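Local coordinates for DNA mismatch repair protein MLH3 (PDB 6RMN) that takes part in DNA mismatch repair, correcting insertion-deletion loops as a component of the MutLbeta heterodimer, at residues Y138-M141 with V142-H146; A147-K151 with D152-L156. One frame throughout, in Å; residues are numbered along the deposited sequence.

Interaction 1: Y138-M141 with V142-H146; sequences YLKM and VLLQH
Tyr138 and Val142 meet one turn apart on the alpha-helix 136-151, in the C-terminal part of MLH3. The contact is a run of i to i+4 pairs. CG2 of Val142 sits over one face of the Tyr138 ring, 3.9 Å from its centroid and 30° off the ring normal. This is a CH-pi contact. The methyl is shifted toward the phenol end, and its closest ring atom is CZ of Tyr138, 3.5 Å from Val142 CG2. With CG anti to the backbone N (chi1 170°), the Tyr138 ring lies alongside the next turn, where its outer end meets Val142. The Tyr138 side chain also touches Lys131 of helix 126-132. With the ring cut back to an alanine here, the Val142 methyl would probably lose its aromatic cover, and a gap is likely to open beside Lys131.

Leu139 and Leu143 slant across each other on the buried side, with Leu139 CG 4.1 Å from Leu143 CD1. Helix 126-132 packs on Leu139, and helix 87-101 packs on Leu143. Lys140 and Leu144 instead run side by side and point the same way. CD1 of Leu144 lies 3.8 Å from CG of Lys140, along the extended aliphatic chain. The ammonium end goes on to a hydrogen bond from NZ to the backbone O of Glu84. Met141 is bent at its second and third torsions. This brings its methyl CE to 3.9 Å from Gln145 NE2. Met141 is exposed, while Gln145 also touches Thr183 of helix 183-196.

Four backbone bonds hold the pairs in step. Val142 N donates to Tyr138 O, and Leu143 N to Leu139 O. Gln145 N reaches Met141 O at 3.1 Å. The shortest and straightest runs from Leu144 N to Lys140 O, at 2.9 Å with an N-H...O angle of 165°.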
ATOM      1  N   TYR B 138      46.974   3.919   7.920  1.00 55.09           N
ATOM      2  CA  TYR B 138      45.530   4.092   7.916  1.00 51.30           C
ATOM      3  C   TYR B 138      45.057   4.685   9.256  1.00 52.35           C
ATOM      4  O   TYR B 138      44.266   5.631   9.262  1.00 50.98           O
ATOM      5  CB  TYR B 138      44.807   2.752   7.624  1.00 50.33           C
ATOM      6  CG  TYR B 138      43.312   2.851   7.846  1.00 47.73           C
ATOM      7  CD1 TYR B 138      42.488   3.461   6.903  1.00 49.01           C
ATOM      8  CD2 TYR B 138      42.734   2.426   9.042  1.00 46.05           C
ATOM      9  CE1 TYR B 138      41.123   3.627   7.134  1.00 46.12           C
ATOM     10  CE2 TYR B 138      41.370   2.608   9.292  1.00 44.72           C
ATOM     11  CZ  TYR B 138      40.570   3.199   8.329  1.00 48.43           C
ATOM     12  OH  TYR B 138      39.242   3.420   8.561  1.00 49.20           O
ATOM     13  N   LEU B 139      45.504   4.082  10.377  1.00 47.59           N
ATOM     14  CA  LEU B 139      45.127   4.455  11.733  1.00 45.70           C
ATOM     15  C   LEU B 139      45.521   5.896  12.051  1.00 49.69           C
ATOM     16  O   LEU B 139      44.695   6.633  12.587  1.00 47.47           O
ATOM     17  CB  LEU B 139      45.723   3.458  12.749  1.00 45.65           C
ATOM     18  CG  LEU B 139      45.316   3.610  14.221  1.00 47.90           C
ATOM     19  CD1 LEU B 139      43.807   3.526  14.399  1.00 46.53           C
ATOM     20  CD2 LEU B 139      45.987   2.565  15.062  1.00 47.87           C
ATOM     21  N   LYS B 140      46.752   6.307  11.669  1.00 48.09           N
ATOM     22  CA  LYS B 140      47.242   7.675  11.856  1.00 48.68           C
ATOM     23  C   LYS B 140      46.304   8.661  11.134  1.00 54.64           C
ATOM     24  O   LYS B 140      45.836   9.621  11.759  1.00 53.88           O
ATOM     25  CB  LYS B 140      48.686   7.826  11.345  1.00 52.19           C
ATOM     26  CG  LYS B 140      49.276   9.210  11.611  1.00 55.22           C
ATOM     27  CD  LYS B 140      50.673   9.368  11.060  1.00 58.36           C
ATOM     28  CE  LYS B 140      51.251  10.717  11.415  1.00 68.01           C
ATOM     29  NZ  LYS B 140      52.656  10.865  10.949  1.00 77.50           N
ATOM     30  N   MET B 141      46.001   8.393   9.843  1.00 52.71           N
ATOM     31  CA  MET B 141      45.127   9.224   9.019  1.00 54.24           C
ATOM     32  C   MET B 141      43.753   9.424   9.663  1.00 55.85           C
ATOM     33  O   MET B 141      43.246  10.544   9.684  1.00 56.73           O
ATOM     34  CB  MET B 141      44.973   8.623   7.614  1.00 58.64           C
ATOM     35  CG  MET B 141      44.459   9.606   6.599  1.00 65.39           C
ATOM     36  SD  MET B 141      43.019   8.993   5.709  1.00 72.06           S
ATOM     37  CE  MET B 141      41.651   9.652   6.763  1.00 66.06           C
ATOM     38  N   VAL B 142      43.182   8.343  10.207  1.00 49.35           N
ATOM     39  CA  VAL B 142      41.856   8.289  10.823  1.00 46.36           C
ATOM     40  C   VAL B 142      41.813   9.072  12.152  1.00 47.99           C
ATOM     41  O   VAL B 142      40.859   9.807  12.378  1.00 47.17           O
ATOM     42  CB  VAL B 142      41.402   6.810  10.919  1.00 48.24           C
ATOM     43  CG1 VAL B 142      40.555   6.526  12.145  1.00 46.74           C
ATOM     44  CG2 VAL B 142      40.661   6.416   9.659  1.00 47.73           C
ATOM     45  N   LEU B 143      42.847   8.954  12.985  1.00 44.72           N
ATOM     46  CA  LEU B 143      42.951   9.674  14.257  1.00 44.51           C
ATOM     47  C   LEU B 143      43.225  11.180  14.044  1.00 48.53           C
ATOM     48  O   LEU B 143      42.623  12.007  14.734  1.00 47.31           O
ATOM     49  CB  LEU B 143      44.002   9.016  15.184  1.00 44.90           C
ATOM     50  CG  LEU B 143      43.746   7.529  15.549  1.00 48.56           C
ATOM     51  CD1 LEU B 143      44.804   7.010  16.495  1.00 49.72           C
ATOM     52  CD2 LEU B 143      42.376   7.311  16.147  1.00 48.06           C
ATOM     53  N   LEU B 144      44.087  11.528  13.059  1.00 46.13           N
ATOM     54  CA  LEU B 144      44.390  12.916  12.698  1.00 47.33           C
ATOM     55  C   LEU B 144      43.150  13.626  12.184  1.00 50.62           C
ATOM     56  O   LEU B 144      42.932  14.779  12.550  1.00 52.96           O
ATOM     57  CB  LEU B 144      45.499  13.009  11.642  1.00 49.20           C
ATOM     58  CG  LEU B 144      46.920  12.963  12.154  1.00 55.32           C
ATOM     59  CD1 LEU B 144      47.871  12.687  11.025  1.00 57.64           C
ATOM     60  CD2 LEU B 144      47.307  14.259  12.869  1.00 57.32           C
ATOM     61  N   GLN B 145      42.348  12.946  11.338  1.00 43.94           N
ATOM     62  CA  GLN B 145      41.098  13.456  10.766  1.00 43.14           C
ATOM     63  C   GLN B 145      40.149  13.920  11.894  1.00 45.74           C
ATOM     64  O   GLN B 145      39.697  15.068  11.857  1.00 46.67           O
ATOM     65  CB  GLN B 145      40.448  12.386   9.871  1.00 43.01           C
ATOM     66  CG  GLN B 145      39.218  12.831   9.085  1.00 51.94           C
ATOM     67  CD  GLN B 145      38.471  11.624   8.558  1.00 77.35           C
ATOM     68  OE1 GLN B 145      38.070  10.723   9.311  1.00 69.76           O
ATOM     69  NE2 GLN B 145      38.273  11.570   7.248  1.00 76.09           N
ATOM     70  N   HIS B 146      39.940  13.071  12.931  1.00 39.80           N
ATOM     71  CA  HIS B 146      39.125  13.432  14.087  1.00 39.40           C
ATOM     72  C   HIS B 146      39.729  14.566  14.935  1.00 44.42           C
ATOM     73  O   HIS B 146      38.988  15.459  15.354  1.00 44.20           O
ATOM     74  CB  HIS B 146      38.769  12.228  14.959  1.00 38.88           C
ATOM     75  CG  HIS B 146      37.734  12.572  15.990  1.00 41.92           C
ATOM     76  ND1 HIS B 146      36.492  13.082  15.626  1.00 43.03           N
ATOM     77  CD2 HIS B 146      37.800  12.509  17.340  1.00 43.35           C
ATOM     78  CE1 HIS B 146      35.844  13.294  16.758  1.00 42.23           C
ATOM     79  NE2 HIS B 146      36.586  12.966  17.814  1.00 43.02           N
TER

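Interaction 2: A147-K151 with D152-L156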
ATOM      1  N   ALA B 147      41.062  14.539  15.173  1.00 41.79           N
ATOM      2  CA  ALA B 147      41.784  15.569  15.931  1.00 43.00           C
ATOM      3  C   ALA B 147      41.636  16.938  15.251  1.00 51.56           C
ATOM      4  O   ALA B 147      41.425  17.943  15.939  1.00 52.90           O
ATOM      5  CB  ALA B 147      43.256  15.198  16.050  1.00 44.00           C
ATOM      6  N   HIS B 148      41.735  16.971  13.900  1.00 50.16           N
ATOM      7  CA  HIS B 148      41.563  18.188  13.103  1.00 52.20           C
ATOM      8  C   HIS B 148      40.100  18.605  13.093  1.00 53.88           C
ATOM      9  O   HIS B 148      39.820  19.795  13.118  1.00 54.68           O
ATOM     10  CB  HIS B 148      42.096  18.019  11.670  1.00 54.64           C
ATOM     11  CG  HIS B 148      43.587  17.968  11.586  1.00 60.03           C
ATOM     12  ND1 HIS B 148      44.378  19.005  12.064  1.00 64.38           N
ATOM     13  CD2 HIS B 148      44.390  17.012  11.069  1.00 61.85           C
ATOM     14  CE1 HIS B 148      45.628  18.629  11.849  1.00 64.41           C
ATOM     15  NE2 HIS B 148      45.684  17.439  11.247  1.00 63.47           N
ATOM     16  N   ASP B 149      39.165  17.634  13.106  1.00 48.07           N
ATOM     17  CA  ASP B 149      37.733  17.929  13.167  1.00 47.28           C
ATOM     18  C   ASP B 149      37.411  18.708  14.452  1.00 51.21           C
ATOM     19  O   ASP B 149      36.717  19.722  14.403  1.00 52.40           O
ATOM     20  CB  ASP B 149      36.880  16.639  13.033  1.00 46.80           C
ATOM     21  CG  ASP B 149      36.607  16.225  11.595  1.00 58.91           C
ATOM     22  OD1 ASP B 149      36.884  17.042  10.674  1.00 62.58           O
ATOM     23  OD2 ASP B 149      36.101  15.091  11.384  1.00 61.05           O
ATOM     24  N   LEU B 150      37.999  18.270  15.576  1.00 46.67           N
ATOM     25  CA  LEU B 150      37.849  18.882  16.892  1.00 46.34           C
ATOM     26  C   LEU B 150      38.495  20.244  16.951  1.00 54.00           C
ATOM     27  O   LEU B 150      37.852  21.197  17.400  1.00 55.64           O
ATOM     28  CB  LEU B 150      38.427  17.975  17.991  1.00 44.31           C
ATOM     29  CG  LEU B 150      37.685  16.673  18.241  1.00 44.94           C
ATOM     30  CD1 LEU B 150      38.581  15.659  18.929  1.00 43.73           C
ATOM     31  CD2 LEU B 150      36.420  16.907  19.031  1.00 46.70           C
ATOM     32  N   LYS B 151      39.746  20.353  16.469  1.00 51.82           N
ATOM     33  CA  LYS B 151      40.471  21.612  16.507  1.00 54.45           C
ATOM     34  C   LYS B 151      39.903  22.658  15.528  1.00 60.42           C
ATOM     35  O   LYS B 151      40.015  23.851  15.808  1.00 63.00           O
ATOM     36  CB  LYS B 151      41.996  21.396  16.341  1.00 58.54           C
ATOM     37  CG  LYS B 151      42.556  21.435  14.915  1.00 77.43           C
ATOM     38  CD  LYS B 151      43.739  22.385  14.840  1.00 86.59           C
ATOM     39  CE  LYS B 151      44.175  22.694  13.429  1.00 99.40           C
ATOM     40  NZ  LYS B 151      45.205  23.777  13.403  1.00108.34           N
ATOM     41  N   ASP B 152      39.274  22.221  14.417  1.00 55.61           N
ATOM     42  CA  ASP B 152      38.727  23.135  13.414  1.00 57.24           C
ATOM     43  C   ASP B 152      37.220  23.427  13.588  1.00 59.67           C
ATOM     44  O   ASP B 152      36.620  24.090  12.732  1.00 60.14           O
ATOM     45  CB  ASP B 152      39.063  22.656  11.989  1.00 59.30           C
ATOM     46  CG  ASP B 152      40.543  22.775  11.641  1.00 74.06           C
ATOM     47  OD1 ASP B 152      41.173  23.786  12.037  1.00 76.65           O
ATOM     48  OD2 ASP B 152      41.067  21.868  10.963  1.00 82.15           O
ATOM     49  N   PHE B 153      36.648  23.027  14.757  1.00 53.25           N
ATOM     50  CA  PHE B 153      35.258  23.255  15.187  1.00 51.40           C
ATOM     51  C   PHE B 153      34.238  22.674  14.210  1.00 54.70           C
ATOM     52  O   PHE B 153      33.150  23.224  14.050  1.00 55.88           O
ATOM     53  CB  PHE B 153      34.970  24.753  15.497  1.00 54.54           C
ATOM     54  CG  PHE B 153      36.137  25.515  16.061  1.00 57.06           C
ATOM     55  CD1 PHE B 153      36.475  25.408  17.405  1.00 59.16           C
ATOM     56  CD2 PHE B 153      36.925  26.316  15.243  1.00 60.55           C
ATOM     57  CE1 PHE B 153      37.580  26.083  17.918  1.00 60.80           C
ATOM     58  CE2 PHE B 153      38.030  26.997  15.760  1.00 64.17           C
ATOM     59  CZ  PHE B 153      38.354  26.864  17.089  1.00 61.74           C
ATOM     60  N   LYS B 154      34.599  21.562  13.564  1.00 49.90           N
ATOM     61  CA  LYS B 154      33.747  20.842  12.616  1.00 48.30           C
ATOM     62  C   LYS B 154      33.023  19.691  13.335  1.00 52.44           C
ATOM     63  O   LYS B 154      32.049  19.138  12.819  1.00 51.66           O
ATOM     64  CB  LYS B 154      34.575  20.347  11.423  1.00 49.70           C
ATOM     65  CG  LYS B 154      34.966  21.471  10.476  1.00 60.99           C
ATOM     66  CD  LYS B 154      35.739  20.946   9.292  1.00 73.62           C
ATOM     67  CE  LYS B 154      36.355  22.050   8.476  1.00 88.30           C
ATOM     68  NZ  LYS B 154      37.026  21.507   7.267  1.00 99.25           N
ATOM     69  N   LYS B 155      33.520  19.332  14.532  1.00 49.42           N
ATOM     70  CA  LYS B 155      32.963  18.337  15.448  1.00 47.79           C
ATOM     71  C   LYS B 155      33.204  18.827  16.869  1.00 55.27           C
ATOM     72  O   LYS B 155      34.316  19.251  17.184  1.00 54.36           O
ATOM     73  CB  LYS B 155      33.575  16.945  15.226  1.00 47.40           C
ATOM     74  CG  LYS B 155      32.839  16.183  14.137  1.00 49.47           C
ATOM     75  CD  LYS B 155      33.045  14.709  14.202  1.00 44.49           C
ATOM     76  CE  LYS B 155      32.651  14.095  12.886  1.00 49.38           C
ATOM     77  NZ  LYS B 155      31.194  13.831  12.809  1.00 57.62           N
ATOM     78  N   LEU B 156      32.157  18.850  17.703  1.00 56.23           N
ATOM     79  CA  LEU B 156      32.331  19.315  19.078  1.00 59.47           C
ATOM     80  C   LEU B 156      32.586  18.130  20.007  1.00 62.66           C
ATOM     81  O   LEU B 156      32.274  17.004  19.611  1.00 59.54           O
ATOM     82  CB  LEU B 156      31.210  20.267  19.578  1.00 62.29           C
ATOM     83  CG  LEU B 156      29.748  19.868  19.450  1.00 68.05           C
ATOM     84  CD1 LEU B 156      29.302  19.003  20.627  1.00 69.59           C
ATOM     85  CD2 LEU B 156      28.883  21.103  19.460  1.00 71.70           C
TER
HETATM   86  O   HOH W   1      35.532  21.331  18.781  1.00 59.25           O
HETATM   87  O   HOH W   2      41.660  25.604  14.558  1.00 68.22           O
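Asp149 O receives two backbone N-H groups, from Lys154 and Lys155, where helix 136-151 ends in a Schellman motif. Lys154 N lies 2.9 Å from Asp149 O, in the plane of that carbonyl. This is the 6-to-1 bond of the motif. Lys155 N is 3.2 Å from Asp149 O, but it stands well above the carbonyl plane. The accompanying 5-to-2 bond, from Phe153 N to Leu150 O, is weak at 3.4 Å. Asp152 N still makes a helical bond, 2.8 Å to His148 O. Phe153 has a positive phi of 58°, which turns the chain back across the helix end.

Side chains follow this turn. Asp149 and Lys155 lie side by side and point the same way, with Asp149 OD2 3.9 Å from Lys155 CE. The charged ends stay apart, Asp149 OD2 5.3 Å from Lys155 NZ, and NZ instead hydrogen-bonds the backbone O atoms of Val181 and Ser179. Thr183, at the start of helix 183-196, touches both side chains. The Phe153 ring folds back over the end of the helix, and one face lies over Lys151 O. Phe153 touches a crystal neighbour, so the placing of its ring may partly reflect the lattice. Lys151 and Asp152 run alongside each other at the surface. Their opposite charges lie beyond salt-bridge distance and probably attract only weakly.

Further out, the returning chain is tied to the last helical turn. Leu150 CA makes a CA-H...O contact with Lys155 O, at 3.6 Å. Water 1 donates to both Leu150 O and Lys155 O, bridging helix and loop. Water 2 donates to Lys151 O at 2.7 Å and also to Asp152 OD1.

Interactions 1 and 2 follow in series on helix 136-151, their centres 13 Å apart. The first covers the body of the helix, the second its C-terminal end and the chain that leaves it. The returning chain brings them together: His146 CE1 of interaction 1 lies 4.0 Å from Lys155 CD of interaction 2. Both also share neighbours. Helix 87-101 touches each of them, and Thr183 meets Gln145 in one and Asp149 and Lys155 in the other. Thr183 begins helix 183-196, which later carries the zinc ligand Cys194. Neither interaction contains a zinc ligand.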